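Local atomic coordinates of prephenate dehydrogenase (Aquifex aeolicus, PDB entry 2G5C), a protein that probably catalyses the NAD-dependent oxidative decarboxylation of prephenate to 4-hydroxyphenylpyruvate, a step in tyrosine biosynthesis. Residues Ser15-Leu20 against Leu45-Glu50; Gly96-Lys101 against Arg231-Glu236; Val141-Thr146 against Lys152-Val157. All blocks are in the same frame, centred on the assembly; numbering follows the deposited sequence.

Contact 1 (Ser15-Leu20 against Leu45-Glu50)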
loop_
_atom_site.group_PDB
_atom_site.type_symbol
_atom_site.label_atom_id
_atom_site.label_comp_id
_atom_site.label_asym_id
_atom_site.label_seq_id
_atom_site.Cartn_x
_atom_site.Cartn_y
_atom_site.Cartn_z
ATOM N N SER A 15 -18.236 -14.721 11.552
ATOM C CA SER A 15 -18.905 -13.873 10.564
ATOM C C SER A 15 -19.868 -14.674 9.699
ATOM O O SER A 15 -20.966 -14.207 9.386
ATOM C CB SER A 15 -17.878 -13.164 9.668
ATOM O OG SER A 15 -17.102 -12.234 10.410
ATOM N N PHE A 16 -19.456 -15.873 9.300
ATOM C CA PHE A 16 -20.314 -16.723 8.482
ATOM C C PHE A 16 -21.565 -17.071 9.274
ATOM O O PHE A 16 -22.675 -17.037 8.745
ATOM C CB PHE A 16 -19.594 -18.015 8.099
ATOM C CG PHE A 16 -20.443 -18.959 7.289
ATOM C CD1 PHE A 16 -20.767 -18.665 5.966
ATOM C CD2 PHE A 16 -20.929 -20.133 7.853
ATOM C CE1 PHE A 16 -21.563 -19.529 5.214
ATOM C CE2 PHE A 16 -21.726 -21.005 7.113
ATOM C CZ PHE A 16 -22.044 -20.703 5.790
ATOM N N ALA A 17 -21.374 -17.403 10.545
ATOM C CA ALA A 17 -22.476 -17.764 11.430
ATOM C C ALA A 17 -23.495 -16.633 11.549
ATOM O O ALA A 17 -24.701 -16.849 11.424
ATOM C CB ALA A 17 -21.935 -18.126 12.813
ATOM N N LYS A 18 -23.004 -15.423 11.790
ATOM C CA LYS A 18 -23.880 -14.272 11.928
ATOM C C LYS A 18 -24.529 -13.945 10.594
ATOM O O LYS A 18 -25.707 -13.594 10.536
ATOM C CB LYS A 18 -23.086 -13.071 12.441
ATOM C CG LYS A 18 -22.392 -13.326 13.773
ATOM C CD LYS A 18 -21.643 -12.101 14.270
ATOM C CE LYS A 18 -22.595 -10.968 14.620
ATOM N NZ LYS A 18 -21.867 -9.781 15.148
ATOM N N SER A 19 -23.760 -14.062 9.519
ATOM C CA SER A 19 -24.288 -13.777 8.196
ATOM C C SER A 19 -25.389 -14.777 7.885
ATOM O O SER A 19 -26.331 -14.473 7.155
ATOM C CB SER A 19 -23.183 -13.875 7.141
ATOM O OG SER A 19 -22.194 -12.879 7.340
ATOM N N LEU A 20 -25.266 -15.969 8.457
ATOM C CA LEU A 20 -26.245 -17.027 8.250
ATOM C C LEU A 20 -27.600 -16.661 8.846
ATOM O O LEU A 20 -28.626 -16.769 8.176
ATOM C CB LEU A 20 -25.750 -18.337 8.871
ATOM C CG LEU A 20 -25.734 -19.553 7.940
ATOM C CD1 LEU A 20 -27.122 -19.806 7.383
ATOM C CD2 LEU A 20 -24.764 -19.304 6.805
ATOM N N LEU A 45 -22.743 -14.375 22.726
ATOM C CA LEU A 45 -22.983 -13.406 21.667
ATOM C C LEU A 45 -24.089 -13.860 20.729
ATOM O O LEU A 45 -24.470 -13.137 19.809
ATOM C CB LEU A 45 -21.698 -13.166 20.867
ATOM C CG LEU A 45 -20.484 -12.628 21.628
ATOM C CD1 LEU A 45 -19.356 -12.354 20.647
ATOM C CD2 LEU A 45 -20.862 -11.354 22.372
ATOM N N GLY A 46 -24.605 -15.060 20.968
ATOM C CA GLY A 46 -25.658 -15.583 20.119
ATOM C C GLY A 46 -25.128 -15.895 18.733
ATOM O O GLY A 46 -25.879 -15.898 17.758
ATOM N N ILE A 47 -23.824 -16.143 18.646
ATOM C CA ILE A 47 -23.188 -16.468 17.374
ATOM C C ILE A 47 -23.566 -17.898 17.009
ATOM O O ILE A 47 -24.023 -18.168 15.898
ATOM C CB ILE A 47 -21.653 -16.381 17.473
ATOM C CG1 ILE A 47 -21.236 -15.032 18.066
ATOM C CG2 ILE A 47 -21.037 -16.564 16.092
ATOM C CD1 ILE A 47 -21.593 -13.847 17.206
ATOM N N ILE A 48 -23.363 -18.805 17.963
ATOM C CA ILE A 48 -23.687 -20.216 17.796
ATOM C C ILE A 48 -24.646 -20.623 18.914
ATOM O O ILE A 48 -24.720 -19.958 19.950
ATOM C CB ILE A 48 -22.421 -21.105 17.878
ATOM C CG1 ILE A 48 -21.774 -20.964 19.257
ATOM C CG2 ILE A 48 -21.429 -20.701 16.788
ATOM C CD1 ILE A 48 -20.650 -21.940 19.517
ATOM N N ASP A 49 -25.380 -21.711 18.702
ATOM C CA ASP A 49 -26.331 -22.198 19.693
ATOM C C ASP A 49 -25.608 -22.943 20.814
ATOM O O ASP A 49 -25.973 -22.840 21.984
ATOM C CB ASP A 49 -27.350 -23.125 19.026
ATOM C CG ASP A 49 -28.268 -22.388 18.065
ATOM O OD1 ASP A 49 -29.099 -21.582 18.535
ATOM O OD2 ASP A 49 -28.159 -22.612 16.840
ATOM N N GLU A 50 -24.577 -23.691 20.442
ATOM C CA GLU A 50 -23.791 -24.468 21.389
ATOM C C GLU A 50 -22.491 -24.870 20.715
ATOM O O GLU A 50 -22.405 -24.912 19.488
ATOM C CB GLU A 50 -24.552 -25.730 21.818
ATOM C CG GLU A 50 -23.727 -26.674 22.694
ATOM C CD GLU A 50 -24.418 -28.001 22.975
ATOM O OE1 GLU A 50 -23.798 -28.854 23.647
ATOM O OE2 GLU A 50 -25.572 -28.194 22.530
#
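Lys18 and Ile47 make the tightest approach here, and Ala17 adds a second touch to the same isoleucine. The contact is small and mostly apolar. Ile47 CD1 presses on the aliphatic part of the lysine, 3.4 Å from Lys18 CD, which is closer than carbon atoms usually pack. Lys18 CG and CE lie a little farther from the same methyl. The two side chains run at a slant to one another, so one methyl meets a run of methylenes. The lysine chain bends at chi3 (66°), about the CG-CD bond that Ile47 CD1 touches. The other branch of the isoleucine, CG2, is anti to the backbone N and rests 3.7 Å from Ala17 CB.

One polar atom is buried here, a backbone carbonyl. Ile47 O also lies 3.7 Å from Ala17 CB, and it has no hydrogen-bonding partner in the model. Just before it, Gly46 has a positive phi and ends helix 36-44 in a Schellman motif. The end of the Ile47 side chain then reaches helix 11-22. Ile47 also packs on Ala42 of helix 36-44.

Within helix 11-22, Ser15 O accepts from both Ser19 N (2.8 Å) and Ser19 OG (2.7 Å). The two donors come from opposite faces of the carbonyl plane, and the hydroxyl sits 39° out of that plane. Beyond the isoleucine, Asp49 OD2 forms a salt bridge with Arg21.

The contact thus joins helix 11-22 to the loop that follows helix 36-44, on one side of the nucleotide-binding domain. Its chemistry implies attachment by shape and apolar burial: the lysine contributes its carbon chain to the interface, while its NZ makes a weak hydrogen bond to Ser131 O.

Contact 2 (Gly96-Lys101 against Arg231-Glu236). With NAD (nicotinamide-adenine-dinucleotide), chain E.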
loop_
_atom_site.group_PDB
_atom_site.type_symbol
_atom_site.label_atom_id
_atom_site.label_comp_id
_atom_site.label_asym_id
_atom_site.label_seq_id
_atom_site.Cartn_x
_atom_site.Cartn_y
_atom_site.Cartn_z
ATOM N N GLY A 96 -10.546 -21.279 3.839
ATOM C CA GLY A 96 -9.104 -21.145 3.699
ATOM C C GLY A 96 -8.672 -20.175 2.611
ATOM O O GLY A 96 -9.322 -20.082 1.570
ATOM N N SER A 97 -7.578 -19.458 2.859
ATOM C CA SER A 97 -7.045 -18.478 1.913
ATOM C C SER A 97 -6.343 -19.160 0.751
ATOM O O SER A 97 -6.157 -18.563 -0.310
ATOM C CB SER A 97 -6.048 -17.545 2.613
ATOM O OG SER A 97 -6.675 -16.775 3.621
ATOM N N VAL A 98 -5.928 -20.402 0.966
ATOM C CA VAL A 98 -5.253 -21.165 -0.073
ATOM C C VAL A 98 -6.086 -22.381 -0.467
ATOM O O VAL A 98 -6.848 -22.920 0.332
ATOM C CB VAL A 98 -3.849 -21.648 0.386
ATOM C CG1 VAL A 98 -2.976 -20.452 0.749
ATOM C CG2 VAL A 98 -3.980 -22.590 1.569
ATOM N N LYS A 99 -5.942 -22.796 -1.717
ATOM C CA LYS A 99 -6.658 -23.952 -2.233
ATOM C C LYS A 99 -5.570 -24.880 -2.761
ATOM O O LYS A 99 -4.864 -25.511 -1.981
ATOM C CB LYS A 99 -7.616 -23.519 -3.348
ATOM C CG LYS A 99 -8.723 -22.551 -2.897
ATOM C CD LYS A 99 -9.964 -23.263 -2.321
ATOM C CE LYS A 99 -9.733 -23.900 -0.946
ATOM N NZ LYS A 99 -9.736 -22.917 0.188
ATOM N N GLY A 100 -5.415 -24.940 -4.077
ATOM C CA GLY A 100 -4.380 -25.782 -4.650
ATOM C C GLY A 100 -4.405 -27.209 -4.146
ATOM O O GLY A 100 -5.461 -27.838 -4.098
ATOM N N LYS A 101 -3.237 -27.713 -3.759
ATOM C CA LYS A 101 -3.105 -29.080 -3.269
ATOM C C LYS A 101 -4.038 -29.415 -2.108
ATOM O O LYS A 101 -4.473 -30.560 -1.961
ATOM C CB LYS A 101 -1.660 -29.354 -2.852
ATOM C CG LYS A 101 -1.402 -30.804 -2.486
ATOM C CD LYS A 101 0.075 -31.069 -2.254
ATOM C CE LYS A 101 0.337 -32.560 -2.095
ATOM N NZ LYS A 101 -0.084 -33.329 -3.307
ATOM N N ARG A 231 3.124 -17.236 7.418
ATOM C CA ARG A 231 4.167 -18.260 7.376
ATOM C C ARG A 231 3.542 -19.506 6.760
ATOM O O ARG A 231 4.181 -20.232 5.999
ATOM C CB ARG A 231 4.657 -18.633 8.774
ATOM C CG ARG A 231 5.565 -19.864 8.765
ATOM C CD ARG A 231 5.569 -20.588 10.100
ATOM N NE ARG A 231 4.299 -21.248 10.373
ATOM C CZ ARG A 231 3.982 -21.798 11.540
ATOM N NH1 ARG A 231 4.848 -21.763 12.544
ATOM N NH2 ARG A 231 2.803 -22.388 11.705
ATOM N N ASP A 232 2.283 -19.752 7.106
ATOM C CA ASP A 232 1.579 -20.919 6.592
ATOM C C ASP A 232 1.246 -20.735 5.116
ATOM O O ASP A 232 1.409 -21.651 4.320
ATOM C CB ASP A 232 0.301 -21.171 7.400
ATOM C CG ASP A 232 0.585 -21.456 8.871
ATOM O OD1 ASP A 232 1.652 -22.027 9.171
ATOM O OD2 ASP A 232 -0.262 -21.123 9.728
ATOM N N ILE A 233 0.791 -19.542 4.752
ATOM C CA ILE A 233 0.459 -19.272 3.364
ATOM C C ILE A 233 1.705 -19.402 2.496
ATOM O O ILE A 233 1.664 -20.034 1.447
ATOM C CB ILE A 233 -0.152 -17.862 3.204
ATOM C CG1 ILE A 233 -1.521 -17.818 3.890
ATOM C CG2 ILE A 233 -0.272 -17.501 1.729
ATOM C CD1 ILE A 233 -2.202 -16.460 3.837
ATOM N N PHE A 234 2.814 -18.813 2.934
ATOM C CA PHE A 234 4.052 -18.885 2.167
ATOM C C PHE A 234 4.536 -20.325 2.020
ATOM O O PHE A 234 5.167 -20.672 1.022
ATOM C CB PHE A 234 5.147 -18.011 2.804
ATOM C CG PHE A 234 4.873 -16.530 2.722
ATOM C CD1 PHE A 234 4.153 -15.997 1.653
ATOM C CD2 PHE A 234 5.364 -15.662 3.693
ATOM C CE1 PHE A 234 3.929 -14.621 1.551
ATOM C CE2 PHE A 234 5.146 -14.282 3.600
ATOM C CZ PHE A 234 4.425 -13.762 2.528
ATOM N N LEU A 235 4.236 -21.167 3.006
ATOM C CA LEU A 235 4.623 -22.574 2.936
ATOM C C LEU A 235 3.670 -23.328 2.012
ATOM O O LEU A 235 4.098 -24.033 1.100
ATOM C CB LEU A 235 4.574 -23.239 4.318
ATOM C CG LEU A 235 4.644 -24.778 4.273
ATOM C CD1 LEU A 235 6.023 -25.224 3.804
ATOM C CD2 LEU A 235 4.341 -25.361 5.645
ATOM N N GLU A 236 2.375 -23.172 2.263
ATOM C CA GLU A 236 1.341 -23.850 1.488
ATOM C C GLU A 236 1.360 -23.505 -0.004
ATOM O O GLU A 236 1.062 -24.357 -0.842
ATOM C CB GLU A 236 -0.033 -23.514 2.070
ATOM C CG GLU A 236 -1.189 -24.375 1.564
ATOM C CD GLU A 236 -1.185 -25.779 2.151
ATOM O OE1 GLU A 236 -0.685 -25.946 3.288
ATOM O OE2 GLU A 236 -1.698 -26.709 1.486
HETATM P PA NAD E . -9.121 -16.282 13.922
HETATM O O1A NAD E . -10.024 -15.156 14.204
HETATM O O2A NAD E . -7.784 -16.262 14.631
HETATM O O5B NAD E . -9.939 -17.608 14.254
HETATM C C5B NAD E . -9.335 -18.859 14.094
HETATM C C4B NAD E . -9.970 -19.839 15.065
HETATM O O4B NAD E . -9.280 -21.044 14.862
HETATM C C3B NAD E . -9.739 -19.465 16.547
HETATM O O3B NAD E . -10.960 -19.279 17.252
HETATM C C2B NAD E . -8.876 -20.619 17.063
HETATM O O2B NAD E . -9.029 -20.949 18.427
HETATM C C1B NAD E . -9.300 -21.699 16.095
HETATM N N9A NAD E . -8.467 -22.907 15.952
HETATM C C8A NAD E . -7.099 -23.021 15.879
HETATM N N7A NAD E . -6.782 -24.321 15.747
HETATM C C5A NAD E . -7.924 -25.044 15.733
HETATM C C6A NAD E . -8.221 -26.411 15.621
HETATM N N6A NAD E . -7.259 -27.308 15.493
HETATM N N1A NAD E . -9.551 -26.835 15.644
HETATM C C2A NAD E . -10.588 -25.911 15.778
HETATM N N3A NAD E . -10.305 -24.557 15.890
HETATM C C4A NAD E . -8.993 -24.148 15.865
HETATM O O3 NAD E . -8.827 -16.428 12.319
HETATM P PN NAD E . -9.784 -15.921 11.133
HETATM O O1N NAD E . -11.186 -16.078 11.564
HETATM O O2N NAD E . -9.358 -14.544 10.764
HETATM O O5D NAD E . -9.492 -16.849 9.844
HETATM C C5D NAD E . -9.780 -18.233 9.849
HETATM C C4D NAD E . -9.536 -18.899 8.476
HETATM O O4D NAD E . -10.081 -18.091 7.445
HETATM C C3D NAD E . -8.091 -19.198 8.055
HETATM O O3D NAD E . -8.020 -20.554 7.607
HETATM C C2D NAD E . -7.770 -18.225 6.932
HETATM O O2D NAD E . -6.893 -18.774 5.952
HETATM C C1D NAD E . -9.156 -17.866 6.401
HETATM N N1N NAD E . -9.346 -16.468 5.905
HETATM C C2N NAD E . -8.998 -15.414 6.748
HETATM C C3N NAD E . -9.162 -14.092 6.315
HETATM C C7N NAD E . -8.784 -12.969 7.237
HETATM O O7N NAD E . -8.957 -11.691 6.784
HETATM N N7N NAD E . -8.298 -13.154 8.452
HETATM C C4N NAD E . -9.685 -13.852 5.014
HETATM C C5N NAD E . -10.035 -14.929 4.168
HETATM C C6N NAD E . -9.858 -16.243 4.630
HETATM O O HOH W 1 -2.583 -25.812 -0.781
#
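O2D of the NAD ribose is held by two groups of Ser97, the residue whose CB touches Ile233 CD1 of the facing helix at 4.2 Å. Ser97 N donates to O2D over 3.2 Å, with an N-H...O angle of 144°. Ser97 OG lies 3.1 Å from O2D, and either hydroxyl could be the donor. With chi1 at -64°, OG stands beside the serine's own backbone N, which puts both on the same ribose oxygen. OG also comes within 3.4 Å of NAD C6N on the nicotinamide ring.

Val98 carries the apolar part. Its CG2 meets Glu236 CG at 3.3 Å, and its CG1 meets Ile233 CG2 at 4.1 Å. The valine therefore sits across two residues three apart on the helix. Glu236 CG is anti to the backbone N (chi1 -167°), which lays it against the valine.

A water donates to both Lys99 O and Glu236 OE2, 2.6 Å from each, and bridges the segments. OE2 also has a salt bridge to Arg76. The CB of Lys99 points away from the helix; its NZ forms a salt bridge with Asp94 and a hydrogen bond to Val98 O.

Phe234 packs on Ile259 of the second subunit. The arrangement is that of a Rossmann-type NAD site: the loop after strand 91-94 holds the ribose of the nicotinamide half, and helix 227-236 of the dimerization region packs against that loop.

Contact 3 (Val141-Thr146 against Lys152-Val157)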
loop_
_atom_site.group_PDB
_atom_site.type_symbol
_atom_site.label_atom_id
_atom_site.label_comp_id
_atom_site.label_asym_id
_atom_site.label_seq_id
_atom_site.Cartn_x
_atom_site.Cartn_y
_atom_site.Cartn_z
ATOM N N VAL A 141 -16.599 -14.628 -3.875
ATOM C CA VAL A 141 -16.384 -15.925 -3.246
ATOM C C VAL A 141 -15.922 -16.896 -4.321
ATOM O O VAL A 141 -16.633 -17.156 -5.293
ATOM C CB VAL A 141 -17.665 -16.470 -2.592
ATOM C CG1 VAL A 141 -17.410 -17.873 -2.060
ATOM C CG2 VAL A 141 -18.097 -15.558 -1.458
ATOM N N ILE A 142 -14.719 -17.425 -4.144
ATOM C CA ILE A 142 -14.150 -18.352 -5.106
ATOM C C ILE A 142 -14.309 -19.804 -4.674
ATOM O O ILE A 142 -13.781 -20.218 -3.637
ATOM C CB ILE A 142 -12.644 -18.089 -5.310
ATOM C CG1 ILE A 142 -12.381 -16.587 -5.464
ATOM C CG2 ILE A 142 -12.150 -18.846 -6.532
ATOM C CD1 ILE A 142 -13.037 -15.959 -6.668
ATOM N N LEU A 143 -15.045 -20.575 -5.467
ATOM C CA LEU A 143 -15.224 -21.989 -5.187
ATOM C C LEU A 143 -14.313 -22.687 -6.183
ATOM O O LEU A 143 -14.208 -22.263 -7.336
ATOM C CB LEU A 143 -16.684 -22.412 -5.389
ATOM C CG LEU A 143 -17.695 -21.720 -4.465
ATOM C CD1 LEU A 143 -19.031 -22.447 -4.533
ATOM C CD2 LEU A 143 -17.172 -21.723 -3.029
ATOM N N THR A 144 -13.634 -23.734 -5.734
ATOM C CA THR A 144 -12.715 -24.454 -6.599
ATOM C C THR A 144 -13.141 -25.900 -6.832
ATOM O O THR A 144 -12.574 -26.834 -6.263
ATOM C CB THR A 144 -11.280 -24.430 -6.028
ATOM O OG1 THR A 144 -11.257 -25.065 -4.747
ATOM C CG2 THR A 144 -10.798 -22.993 -5.874
ATOM N N PRO A 145 -14.159 -26.101 -7.676
ATOM C CA PRO A 145 -14.619 -27.462 -7.951
ATOM C C PRO A 145 -13.642 -28.191 -8.869
ATOM O O PRO A 145 -12.898 -27.567 -9.631
ATOM C CB PRO A 145 -15.974 -27.235 -8.606
ATOM C CG PRO A 145 -15.747 -25.971 -9.373
ATOM C CD PRO A 145 -15.000 -25.110 -8.370
ATOM N N THR A 146 -13.636 -29.513 -8.772
ATOM C CA THR A 146 -12.777 -30.350 -9.599
ATOM C C THR A 146 -13.680 -31.343 -10.323
ATOM O O THR A 146 -14.902 -31.176 -10.349
ATOM C CB THR A 146 -11.768 -31.141 -8.750
ATOM O OG1 THR A 146 -12.469 -32.097 -7.944
ATOM C CG2 THR A 146 -10.978 -30.204 -7.853
ATOM N N LYS A 152 -24.255 -31.550 -6.930
ATOM C CA LYS A 152 -25.313 -31.182 -6.001
ATOM C C LYS A 152 -24.749 -30.391 -4.825
ATOM O O LYS A 152 -25.341 -29.402 -4.393
ATOM C CB LYS A 152 -26.036 -32.434 -5.499
ATOM C CG LYS A 152 -26.652 -33.276 -6.611
ATOM C CD LYS A 152 -27.610 -32.450 -7.469
ATOM C CE LYS A 152 -28.172 -33.262 -8.629
ATOM N NZ LYS A 152 -28.945 -34.447 -8.158
ATOM N N ARG A 153 -23.601 -30.825 -4.311
ATOM C CA ARG A 153 -22.968 -30.139 -3.189
ATOM C C ARG A 153 -22.381 -28.794 -3.609
ATOM O O ARG A 153 -22.352 -27.851 -2.820
ATOM C CB ARG A 153 -21.878 -31.017 -2.573
ATOM C CG ARG A 153 -22.408 -32.158 -1.716
ATOM C CD ARG A 153 -21.268 -32.872 -1.004
ATOM N NE ARG A 153 -21.736 -33.775 0.044
ATOM C CZ ARG A 153 -22.357 -34.930 -0.176
ATOM N NH1 ARG A 153 -22.595 -35.338 -1.415
ATOM N NH2 ARG A 153 -22.737 -35.682 0.847
ATOM N N LEU A 154 -21.915 -28.704 -4.852
ATOM C CA LEU A 154 -21.350 -27.451 -5.354
ATOM C C LEU A 154 -22.447 -26.396 -5.418
ATOM O O LEU A 154 -22.287 -25.281 -4.918
ATOM C CB LEU A 154 -20.760 -27.639 -6.753
ATOM C CG LEU A 154 -20.206 -26.360 -7.395
ATOM C CD1 LEU A 154 -19.003 -25.864 -6.593
ATOM C CD2 LEU A 154 -19.807 -26.623 -8.838
ATOM N N LYS A 155 -23.564 -26.763 -6.040
ATOM C CA LYS A 155 -24.698 -25.864 -6.181
ATOM C C LYS A 155 -25.196 -25.425 -4.815
ATOM O O LYS A 155 -25.556 -24.266 -4.620
ATOM C CB LYS A 155 -25.834 -26.552 -6.950
ATOM C CG LYS A 155 -25.499 -26.892 -8.395
ATOM C CD LYS A 155 -26.715 -27.442 -9.129
ATOM C CE LYS A 155 -26.372 -27.846 -10.558
ATOM N NZ LYS A 155 -25.850 -26.704 -11.362
ATOM N N LEU A 156 -25.222 -26.358 -3.870
ATOM C CA LEU A 156 -25.664 -26.055 -2.517
ATOM C C LEU A 156 -24.792 -24.946 -1.926
ATOM O O LEU A 156 -25.278 -23.857 -1.617
ATOM C CB LEU A 156 -25.574 -27.309 -1.643
ATOM C CG LEU A 156 -25.829 -27.134 -0.142
ATOM C CD1 LEU A 156 -27.250 -26.660 0.095
ATOM C CD2 LEU A 156 -25.580 -28.457 0.569
ATOM N N VAL A 157 -23.502 -25.235 -1.783
ATOM C CA VAL A 157 -22.546 -24.285 -1.229
ATOM C C VAL A 157 -22.596 -22.940 -1.949
ATOM O O VAL A 157 -22.462 -21.892 -1.321
ATOM C CB VAL A 157 -21.110 -24.856 -1.294
ATOM C CG1 VAL A 157 -20.109 -23.827 -0.798
ATOM C CG2 VAL A 157 -21.022 -26.119 -0.447
#
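Leu154 fits its forked end against two residues of 141-146, Leu143 and Pro145. Its CG is anti to the backbone N (chi1 177°), which carries the fork toward Leu143 and Pro145. With chi2 at 65° both methyls are used. CD1 lies 4.0 Å from Leu143 CD1 and 3.9 Å from Pro145 CB. CD2 also reaches Pro145 CB at 3.9 Å, and it is 4.1 Å from Pro145 CG. The proline thus meets the leucine with CB and CG, and both methyls touch its CB.

Leu143 has a different shape. Its CG stands beside the backbone N (chi1 -62°), and CD1 alone touches the helix. That methyl meets Leu154 CD1 and also Val157 CG1, 4.1 Å away. The valine branch that does the touching is the one anti to the backbone N. Leu154 and Val157 are three residues apart and lie on the same side of helix 151-163. In all three pairs the side chains meet at a slant, and the distances are ordinary for apolar packing. An alanine in place of Leu154 would probably leave Pro145 without its helix partner and a gap beside Leu143 CD1.

Neighbouring strands add to this core. Leu143 and Leu154 touch Tyr170 of strand 167-170, and Leu154 and Val157 touch Val115 of strand 114-120.

Strand 140-143, helix 151-163 and strand 167-170 form a beta-alpha-beta unit, and here the helix is set against the sheet. Between the two segments the fit is made by methyl and ring carbons alone. Its chemistry implies a joint that rests on the burial of apolar carbon, with no charge or polar bond between the segments to set it.

From the N terminus, contact 1 closes first. It ties helix 11-22 to the turn after helix 36-44, in the first part of the nucleotide-binding domain. Contact 2 opens later, after strand 91-94, and closes far along the chain on helix 227-236, so it links the nucleotide-binding part to the dimerization part. Contact 3 is nested inside that long loop. It is a short closure between strand 140-143 and helix 151-163. Contacts 2 and 3 touch where Lys99 CD packs 3.3 Å from Thr144 OG1. Contact 1 stands apart in series, its centre about 26 Å from that of contact 2 and about 22 Å from that of contact 3.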